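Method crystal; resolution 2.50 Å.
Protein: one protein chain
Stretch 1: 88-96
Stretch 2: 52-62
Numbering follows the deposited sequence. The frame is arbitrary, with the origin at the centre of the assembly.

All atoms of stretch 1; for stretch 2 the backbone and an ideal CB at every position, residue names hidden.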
# COMPACT_ATOMS: atom_id res chain seq x y z
N ALA B 88 -29.00 2.36 -5.67
CA ALA B 88 -28.30 3.28 -4.78
C ALA B 88 -28.55 2.99 -3.30
O ALA B 88 -29.47 2.25 -2.93
CB ALA B 88 -28.68 4.70 -5.09
N ALA B 89 -27.70 3.56 -2.45
CA ALA B 89 -27.91 3.56 -1.01
C ALA B 89 -28.32 4.96 -0.57
O ALA B 89 -27.67 5.95 -0.92
CB ALA B 89 -26.66 3.11 -0.26
N PRO B 90 -29.43 5.05 0.17
CA PRO B 90 -29.93 6.33 0.67
C PRO B 90 -28.95 6.89 1.68
O PRO B 90 -28.61 6.18 2.63
CB PRO B 90 -31.26 5.98 1.34
CG PRO B 90 -31.51 4.50 1.02
CD PRO B 90 -30.18 3.91 0.74
N VAL B 91 -28.48 8.12 1.51
CA VAL B 91 -27.70 8.73 2.57
C VAL B 91 -28.29 10.07 2.92
O VAL B 91 -28.42 10.93 2.05
CB VAL B 91 -26.22 8.92 2.19
CG1 VAL B 91 -25.47 9.62 3.32
CG2 VAL B 91 -25.56 7.58 1.87
N ARG B 92 -28.68 10.24 4.18
CA ARG B 92 -29.04 11.57 4.67
C ARG B 92 -28.16 11.92 5.86
O ARG B 92 -28.11 11.19 6.85
CB ARG B 92 -30.51 11.64 5.03
CG ARG B 92 -31.00 13.05 5.22
CD ARG B 92 -32.51 13.11 5.29
NE ARG B 92 -33.00 14.44 4.95
CZ ARG B 92 -34.29 14.76 4.89
NH1 ARG B 92 -35.22 13.84 5.15
NH2 ARG B 92 -34.65 16.00 4.57
N LEU B 93 -27.45 13.04 5.78
CA LEU B 93 -26.41 13.29 6.76
C LEU B 93 -26.61 14.61 7.51
O LEU B 93 -25.73 15.47 7.54
CB LEU B 93 -25.04 13.29 6.07
CG LEU B 93 -23.87 13.06 7.03
CD1 LEU B 93 -23.89 11.65 7.61
CD2 LEU B 93 -22.55 13.36 6.34
N THR B 94 -27.77 14.75 8.13
CA THR B 94 -28.04 15.92 8.94
C THR B 94 -27.20 15.83 10.23
O THR B 94 -27.28 14.85 10.96
CB THR B 94 -29.53 16.02 9.28
OG1 THR B 94 -29.90 14.90 10.09
CG2 THR B 94 -30.36 15.99 8.01
N PRO B 95 -26.39 16.87 10.49
CA PRO B 95 -25.50 16.89 11.66
C PRO B 95 -26.27 16.79 12.97
O PRO B 95 -27.39 17.30 13.10
CB PRO B 95 -24.79 18.24 11.55
CG PRO B 95 -24.96 18.67 10.13
CD PRO B 95 -26.28 18.11 9.70
N VAL B 96 -25.65 16.12 13.94
CA VAL B 96 -26.18 15.93 15.28
C VAL B 96 -25.32 16.71 16.25
O VAL B 96 -24.13 16.40 16.38
CB VAL B 96 -26.19 14.42 15.67
CG1 VAL B 96 -26.59 14.24 17.11
CG2 VAL B 96 -27.09 13.63 14.73
N UNK B 52 -17.38 20.48 4.10
CA UNK B 52 -18.46 20.67 3.15
C UNK B 52 -19.44 19.51 3.37
O UNK B 52 -19.25 18.41 2.84
CB UNK B 52 -17.95 20.72 1.71
N UNK B 53 -20.47 19.75 4.18
CA UNK B 53 -21.34 18.68 4.65
C UNK B 53 -22.15 18.06 3.50
O UNK B 53 -22.25 16.84 3.39
CB UNK B 53 -22.28 19.21 5.73
N UNK B 54 -22.70 18.90 2.62
CA UNK B 54 -23.39 18.36 1.45
C UNK B 54 -22.44 17.50 0.58
O UNK B 54 -22.85 16.47 0.02
CB UNK B 54 -23.98 19.50 0.62
N UNK B 55 -21.18 17.90 0.49
CA UNK B 55 -20.20 17.16 -0.30
C UNK B 55 -19.88 15.82 0.34
O UNK B 55 -19.77 14.81 -0.33
CB UNK B 55 -18.92 17.98 -0.47
N UNK B 56 -19.72 15.83 1.66
CA UNK B 56 -19.50 14.60 2.39
C UNK B 56 -20.68 13.65 2.16
O UNK B 56 -20.50 12.47 1.88
CB UNK B 56 -19.31 14.88 3.88
N UNK B 57 -21.89 14.18 2.22
CA UNK B 57 -23.09 13.39 2.04
C UNK B 57 -23.14 12.76 0.63
O UNK B 57 -23.54 11.60 0.47
CB UNK B 57 -24.32 14.26 2.28
N UNK B 58 -22.74 13.53 -0.37
CA UNK B 58 -22.74 13.02 -1.74
C UNK B 58 -21.65 11.97 -1.90
O UNK B 58 -21.79 11.01 -2.66
CB UNK B 58 -22.54 14.16 -2.75
N UNK B 59 -20.56 12.15 -1.16
CA UNK B 59 -19.40 11.29 -1.26
C UNK B 59 -19.72 9.90 -0.69
O UNK B 59 -19.43 8.89 -1.34
CB UNK B 59 -18.21 11.92 -0.53
N UNK B 60 -20.31 9.87 0.50
CA UNK B 60 -20.75 8.62 1.13
C UNK B 60 -21.64 7.83 0.18
O UNK B 60 -21.46 6.63 -0.03
CB UNK B 60 -21.49 8.90 2.44
N UNK B 61 -22.60 8.53 -0.42
CA UNK B 61 -23.44 7.99 -1.48
C UNK B 61 -22.62 7.43 -2.66
O UNK B 61 -22.96 6.38 -3.22
CB UNK B 61 -24.39 9.08 -1.98
N UNK B 62 -21.54 8.13 -3.04
CA UNK B 62 -20.68 7.71 -4.16
C UNK B 62 -19.87 6.47 -3.84
O UNK B 62 -19.55 5.68 -4.74
CB UNK B 62 -19.73 8.84 -4.55

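Position 52 lies outside the helix, with phi/psi of -88/95, and helical angles begin at 53. That makes it an N-cap, with nothing of stretch 1 within 5.5 Å of its ideal CB. Asp, Asn, Ser or Thr would suit. It is D52, whose OD1 accepts from the backbone N of position 55 at 3.1 Å, satisfying an amide of the first turn.

At 53, CA-to-CB points toward stretch 1, and the ideal CB is 5.2 Å from P95 CG and 5.4 Å from L93 O. The gap favours a modest apolar group; Val, Ile, Leu or Met could fill it. The residue is V53, its CG1 4.3 Å from P95 CG and 3.8 Å from L93 O.

Positions 54 and 55 meet nothing of stretch 1, so the visible atoms scarcely restrict them; they are A54 and A55.

At 56 the bond runs sideways, but the ideal CB is 4.3 Å from L93 CD2, an apolar surface inviting Leu, Ile or Met. L56 (chi1 t) brings CG to 3.9 Å from that CD2.

Position 57 is the most informative. Its ideal CB stands 4.0 Å from L93 CB and 4.9 Å from V91 CG1, while the amide of L93 offers a donor. CA-to-CB points sideways, so a chain long enough to turn back to that amide and carrying an acceptor would suit: Glu or Gln. In E57, chi1 and chi2 are both t and the end comes nearer; OE2 accepts from L93 N at 2.8 Å with an angle of 157°. Its CG also packs 4.0 Å from V91 CG1.

Positions 58 and 59 again have no stretch 1 neighbour near the ideal CB, and the side chains are those of A58 and A59.

At 60 CA-to-CB points toward stretch 1, with the ideal CB 4.1 Å from V91 CG1. Leu, Ile or Met would suit. L60 takes chi1 m, and its CD1 reaches 3.8 Å from L93 CD2, so it touches both V91 and L93.

At 61 the bond is sideways, the ideal CB 4.3 Å from V91 CG2 and 4.7 Å from A89 O. The carbonyl of V91 is a further acceptor, favouring a long donor such as Arg, Lys or Gln. R61 donates from NH2 to V91 O at 3.1 Å (163°), with that oxygen near the guanidinium plane. The same NH2 makes a salt bridge to E57 OE1 at 3.2 Å, its hydrogen bond weak. A water links R61 O to A89 N.

Position 62 is out of reach, leaving its identity open here; D62 bonds elsewhere in the structure.

Stretch 2, residues 52-62: DVAALEAALRD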
# COMPACT_ATOMS: atom_id res chain seq x y z
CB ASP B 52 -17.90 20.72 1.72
CG ASP B 52 -18.94 21.13 0.68
OD1 ASP B 52 -20.15 20.85 0.88
OD2 ASP B 52 -18.53 21.71 -0.36
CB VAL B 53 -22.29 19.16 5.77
CG1 VAL B 53 -23.16 18.02 6.26
CG2 VAL B 53 -21.50 19.74 6.94
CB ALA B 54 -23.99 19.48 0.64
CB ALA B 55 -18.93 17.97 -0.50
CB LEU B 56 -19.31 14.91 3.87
CG LEU B 56 -18.97 13.74 4.80
CD1 LEU B 56 -17.79 12.97 4.23
CD2 LEU B 56 -18.67 14.25 6.22
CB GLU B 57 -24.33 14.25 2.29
CG GLU B 57 -25.65 13.49 2.21
CD GLU B 57 -26.87 14.41 2.29
OE1 GLU B 57 -27.20 15.04 1.26
OE2 GLU B 57 -27.49 14.48 3.38
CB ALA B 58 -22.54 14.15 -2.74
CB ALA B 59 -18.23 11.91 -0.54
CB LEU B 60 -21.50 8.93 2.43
CG LEU B 60 -20.58 9.42 3.55
CD1 LEU B 60 -21.37 10.14 4.67
CD2 LEU B 60 -19.79 8.25 4.10
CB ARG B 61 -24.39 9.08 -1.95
CG ARG B 61 -25.68 8.62 -2.56
CD ARG B 61 -26.54 9.82 -2.94
NE ARG B 61 -27.04 10.54 -1.77
CZ ARG B 61 -26.94 11.86 -1.60
NH1 ARG B 61 -26.35 12.62 -2.52
NH2 ARG B 61 -27.44 12.42 -0.50
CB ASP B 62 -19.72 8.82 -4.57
CG ASP B 62 -20.42 9.99 -5.23
OD1 ASP B 62 -21.55 9.81 -5.76
OD2 ASP B 62 -19.85 11.10 -5.21
O HOH W 1 -25.60 5.02 -3.91
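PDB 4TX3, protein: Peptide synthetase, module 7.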